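Local coordinates for protein L-amino acid deaminase (Proteus vulgaris, PDB 5HXW) that is a membrane-bound, FAD-containing flavoprotein that probably catalyses the oxidative deamination of L-amino acids, at residues Ala302-Val305 / Lys306-Thr310; Val132-Arg135 / Lys136-Glu140. All blocks are in the same frame, centred on the assembly; numbering follows the deposited sequence.

Interaction 1. Residues Ala302-Val305 / Lys306-Thr310; sequences APVV and KESFT
Two hydrogen bonds join Val305 and Ser308, one through the serine side chain and one through its backbone. The amide of Val305 donates to Ser308 OG, with N to OG at 2.9 Å and an N-H...O angle of 152°. In return Ser308 N donates to Val305 O at 3.2 Å; the donor sits above the carbonyl plane and so is not on a lone pair. With chi1 at -45°, Ser308 OG stands beside its own backbone N and reaches back to the valine amide. Val305 to Ser308 form a type I beta turn that takes the chain from the end of strand 293-303 into the short helix 308-311, within a beta-alpha-beta unit completed by strand 326-329. One apolar contact flanks the turn: Val304 CG1 approaches the Phe309 ring obliquely, 4.1 Å from CE2, and the two side chains cross at about a right angle. Val305 CG2, by contrast, is a methyl packed against polar atoms, between Ser308 OG and the carboxylate of Glu307, with CG2 to Glu307 OE1 at 3.5 Å. Glu307 is bent at chi2 (88°), which folds its carboxylate back beside the valine. The charged groups have partners beyond the turn: Glu307 OE2 makes a salt bridge to Arg244, and Lys306 NZ donates to the carbonyl oxygen of Ser337 on helix 332-339.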
loop_
_atom_site.group_PDB
_atom_site.type_symbol
_atom_site.label_atom_id
_atom_site.label_comp_id
_atom_site.label_asym_id
_atom_site.label_seq_id
_atom_site.Cartn_x
_atom_site.Cartn_y
_atom_site.Cartn_z
ATOM N N ALA A 302 10.812 -12.243 -2.904
ATOM C CA ALA A 302 10.331 -12.171 -4.285
ATOM C C ALA A 302 10.263 -13.570 -4.913
ATOM O O ALA A 302 11.309 -14.166 -5.213
ATOM C CB ALA A 302 11.193 -11.229 -5.122
ATOM N N PRO A 303 9.033 -14.108 -5.095
ATOM C CA PRO A 303 8.900 -15.421 -5.736
ATOM C C PRO A 303 9.161 -15.350 -7.238
ATOM O O PRO A 303 8.861 -14.335 -7.872
ATOM C CB PRO A 303 7.446 -15.813 -5.462
ATOM C CG PRO A 303 6.726 -14.521 -5.278
ATOM C CD PRO A 303 7.721 -13.540 -4.720
ATOM N N VAL A 304 9.731 -16.421 -7.784
ATOM C CA VAL A 304 9.968 -16.545 -9.220
ATOM C C VAL A 304 8.628 -16.790 -9.915
ATOM O O VAL A 304 7.925 -17.747 -9.590
ATOM C CB VAL A 304 10.970 -17.683 -9.540
ATOM C CG1 VAL A 304 11.213 -17.803 -11.041
ATOM C CG2 VAL A 304 12.292 -17.459 -8.820
ATOM N N VAL A 305 8.276 -15.897 -10.839
ATOM C CA VAL A 305 7.113 -16.067 -11.723
ATOM C C VAL A 305 7.564 -16.132 -13.190
ATOM O O VAL A 305 8.764 -16.035 -13.470
ATOM C CB VAL A 305 6.029 -14.976 -11.504
ATOM C CG1 VAL A 305 5.315 -15.186 -10.173
ATOM C CG2 VAL A 305 6.609 -13.567 -11.611
ATOM N N LYS A 306 6.616 -16.306 -14.115
ATOM C CA LYS A 306 6.927 -16.366 -15.551
ATOM C C LYS A 306 7.496 -15.031 -16.049
ATOM O O LYS A 306 8.368 -15.009 -16.917
ATOM C CB LYS A 306 5.708 -16.821 -16.381
ATOM C CG LYS A 306 4.599 -15.788 -16.563
ATOM C CD LYS A 306 3.361 -16.372 -17.220
ATOM C CE LYS A 306 2.217 -15.376 -17.139
ATOM N NZ LYS A 306 0.881 -16.001 -17.336
ATOM N N GLU A 307 7.015 -13.940 -15.452
ATOM C CA GLU A 307 7.430 -12.577 -15.777
ATOM C C GLU A 307 8.882 -12.279 -15.402
ATOM O O GLU A 307 9.494 -11.371 -15.978
ATOM C CB GLU A 307 6.505 -11.567 -15.101
ATOM C CG GLU A 307 5.136 -11.423 -15.749
ATOM C CD GLU A 307 4.078 -12.395 -15.234
ATOM O OE1 GLU A 307 4.346 -13.189 -14.300
ATOM O OE2 GLU A 307 2.949 -12.355 -15.772
ATOM N N SER A 308 9.421 -13.043 -14.446
ATOM C CA SER A 308 10.813 -12.908 -13.999
ATOM C C SER A 308 11.802 -13.119 -15.140
ATOM O O SER A 308 12.832 -12.453 -15.201
ATOM C CB SER A 308 11.128 -13.898 -12.879
ATOM O OG SER A 308 10.097 -13.929 -11.911
ATOM N N PHE A 309 11.479 -14.049 -16.034
ATOM C CA PHE A 309 12.337 -14.379 -17.168
ATOM C C PHE A 309 12.293 -13.326 -18.284
ATOM O O PHE A 309 13.219 -13.247 -19.091
ATOM C CB PHE A 309 11.979 -15.764 -17.721
ATOM C CG PHE A 309 12.126 -16.880 -16.721
ATOM C CD1 PHE A 309 13.370 -17.469 -16.488
ATOM C CD2 PHE A 309 11.016 -17.355 -16.016
ATOM C CE1 PHE A 309 13.507 -18.505 -15.566
ATOM C CE2 PHE A 309 11.146 -18.388 -15.093
ATOM C CZ PHE A 309 12.393 -18.964 -14.868
ATOM N N THR A 310 11.226 -12.524 -18.311
ATOM C CA THR A 310 11.007 -11.514 -19.349
ATOM C C THR A 310 11.656 -10.170 -19.001
ATOM O O THR A 310 12.448 -9.645 -19.792
ATOM C CB THR A 310 9.500 -11.326 -19.657
ATOM O OG1 THR A 310 8.900 -12.600 -19.935
ATOM C CG2 THR A 310 9.283 -10.399 -20.857
#

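Interaction 2. Residues Val132-Arg135 / Lys136-Glu140; sequences VNVR and KWIDE
Lys136, Trp137, Ile138 and Asp139 each donate a backbone N-H to the carbonyl of the residue four earlier, Val132 to Arg135, in the regular pattern of alpha-helix 128-143. These bonds are close to straight: the one from Lys136 N to Val132 O is 2.9 Å long with an N-H...O angle of 162°. On the covered side, Val134 and Ile138 lie side by side one turn apart and point the same way, with Val134 CG1 3.8 Å from Ile138 CD1. Ile138 CG1 stands beside its backbone N (chi1 -65°), and with the chain then extended through chi2 (159°), CD1 reaches back toward the valine. The same CG1 meets the Trp137 ring at its edge, in plane. Trp137 NE1 donates to the carbonyl oxygen of Met88, while Val134 rests on Tyr86 and both Ile138 and Arg135 lie on Ile155 of strand 153-157. Lys136, Asp139 and Glu140 are exposed. Of these, Lys136 NZ and Glu140 OE2, one turn apart, form a long salt bridge of 3.7 Å. The helix is thus amphipathic, with Val134, Trp137 and Ile138 turned to the protein and Lys136, Asp139 and Glu140 to the outside, where the long lysine-glutamate pair would probably add little to what the backbone bonds already hold.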
loop_
_atom_site.group_PDB
_atom_site.type_symbol
_atom_site.label_atom_id
_atom_site.label_comp_id
_atom_site.label_asym_id
_atom_site.label_seq_id
_atom_site.Cartn_x
_atom_site.Cartn_y
_atom_site.Cartn_z
ATOM N N VAL A 132 25.701 9.649 7.583
ATOM C CA VAL A 132 26.016 10.771 6.686
ATOM C C VAL A 132 24.946 10.900 5.591
ATOM O O VAL A 132 24.489 12.009 5.295
ATOM C CB VAL A 132 27.452 10.656 6.091
ATOM C CG1 VAL A 132 27.736 11.751 5.065
ATOM C CG2 VAL A 132 28.502 10.711 7.195
ATOM N N ASN A 133 24.550 9.762 5.014
ATOM C CA ASN A 133 23.471 9.695 4.019
ATOM C C ASN A 133 22.125 10.174 4.564
ATOM O O ASN A 133 21.371 10.854 3.862
ATOM C CB ASN A 133 23.334 8.274 3.454
ATOM C CG ASN A 133 24.544 7.840 2.641
ATOM O OD1 ASN A 133 25.106 8.613 1.861
ATOM N ND2 ASN A 133 24.944 6.586 2.813
ATOM N N VAL A 134 21.843 9.812 5.816
ATOM C CA VAL A 134 20.649 10.258 6.538
ATOM C C VAL A 134 20.704 11.768 6.801
ATOM O O VAL A 134 19.725 12.476 6.536
ATOM C CB VAL A 134 20.433 9.418 7.828
ATOM C CG1 VAL A 134 19.669 10.178 8.908
ATOM C CG2 VAL A 134 19.723 8.117 7.487
ATOM N N ARG A 135 21.850 12.246 7.298
ATOM C CA ARG A 135 22.077 13.674 7.548
ATOM C C ARG A 135 21.914 14.532 6.296
ATOM O O ARG A 135 21.244 15.567 6.345
ATOM C CB ARG A 135 23.448 13.918 8.187
ATOM C CG ARG A 135 23.369 14.483 9.594
ATOM C CD ARG A 135 24.731 14.924 10.103
ATOM N NE ARG A 135 25.392 13.869 10.872
ATOM C CZ ARG A 135 25.335 13.744 12.198
ATOM N NH1 ARG A 135 24.647 14.608 12.940
ATOM N NH2 ARG A 135 25.976 12.746 12.788
ATOM N N LYS A 136 22.510 14.085 5.187
ATOM C CA LYS A 136 22.426 14.787 3.903
ATOM C C LYS A 136 20.988 14.858 3.386
ATOM O O LYS A 136 20.550 15.917 2.937
ATOM C CB LYS A 136 23.344 14.149 2.851
ATOM C CG LYS A 136 23.594 15.043 1.642
ATOM C CD LYS A 136 23.955 14.245 0.398
ATOM C CE LYS A 136 23.793 15.080 -0.868
ATOM N NZ LYS A 136 24.777 16.196 -0.976
ATOM N N TRP A 137 20.266 13.738 3.471
ATOM C CA TRP A 137 18.871 13.657 3.026
ATOM C C TRP A 137 17.945 14.619 3.788
ATOM O O TRP A 137 17.056 15.230 3.189
ATOM C CB TRP A 137 18.355 12.214 3.112
ATOM C CG TRP A 137 16.959 12.045 2.583
ATOM C CD1 TRP A 137 16.598 11.742 1.300
ATOM C CD2 TRP A 137 15.738 12.185 3.322
ATOM N NE1 TRP A 137 15.228 11.679 1.195
ATOM C CE2 TRP A 137 14.675 11.949 2.420
ATOM C CE3 TRP A 137 15.438 12.485 4.664
ATOM C CZ2 TRP A 137 13.330 12.004 2.813
ATOM C CZ3 TRP A 137 14.098 12.538 5.057
ATOM C CH2 TRP A 137 13.063 12.299 4.132
ATOM N N ILE A 138 18.159 14.737 5.100
ATOM C CA ILE A 138 17.394 15.656 5.953
ATOM C C ILE A 138 17.756 17.120 5.641
ATOM O O ILE A 138 16.862 17.965 5.527
ATOM C CB ILE A 138 17.557 15.315 7.463
ATOM C CG1 ILE A 138 16.953 13.934 7.769
ATOM C CG2 ILE A 138 16.898 16.367 8.352
ATOM C CD1 ILE A 138 17.475 13.272 9.029
ATOM N N ASP A 139 19.054 17.396 5.487
ATOM C CA ASP A 139 19.553 18.744 5.174
ATOM C C ASP A 139 19.144 19.246 3.786
ATOM O O ASP A 139 18.799 20.422 3.635
ATOM C CB ASP A 139 21.077 18.823 5.341
ATOM C CG ASP A 139 21.520 18.744 6.798
ATOM O OD1 ASP A 139 20.801 19.248 7.690
ATOM O OD2 ASP A 139 22.605 18.180 7.049
ATOM N N GLU A 140 19.185 18.355 2.790
ATOM C CA GLU A 140 18.765 18.675 1.418
ATOM C C GLU A 140 17.275 19.009 1.331
ATOM O O GLU A 140 16.883 19.935 0.615
ATOM C CB GLU A 140 19.104 17.536 0.443
ATOM C CG GLU A 140 20.585 17.373 0.100
ATOM C CD GLU A 140 21.193 18.578 -0.603
ATOM O OE1 GLU A 140 20.547 19.152 -1.507
ATOM O OE2 GLU A 140 22.335 18.946 -0.253
#

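Overall arrangement
Interaction 2 comes first along the chain, on helix 128-143, and interaction 1 follows well over a hundred residues later, where strand 293-303 gives way to helix 308-311. Their centres are 35 Å apart and their nearest atoms about 24 Å. A common sheet still relates them: strand 153-157, against which the helix of interaction 2 packs, and strand 293-303 both belong to the large mixed sheet, separate from the largely parallel six-stranded sheet that holds strand 40-43. They are thus separate local features on different parts of one sheet. Interaction 1 adjoins a detergent pocket, Ala302 touching a bound cetyl-trimethyl-ammonium, and its Pro303 side chain is about 11 Å from FAD; in interaction 2 the Trp137 side chain is about 11 Å from that of FAD-binding Thr424.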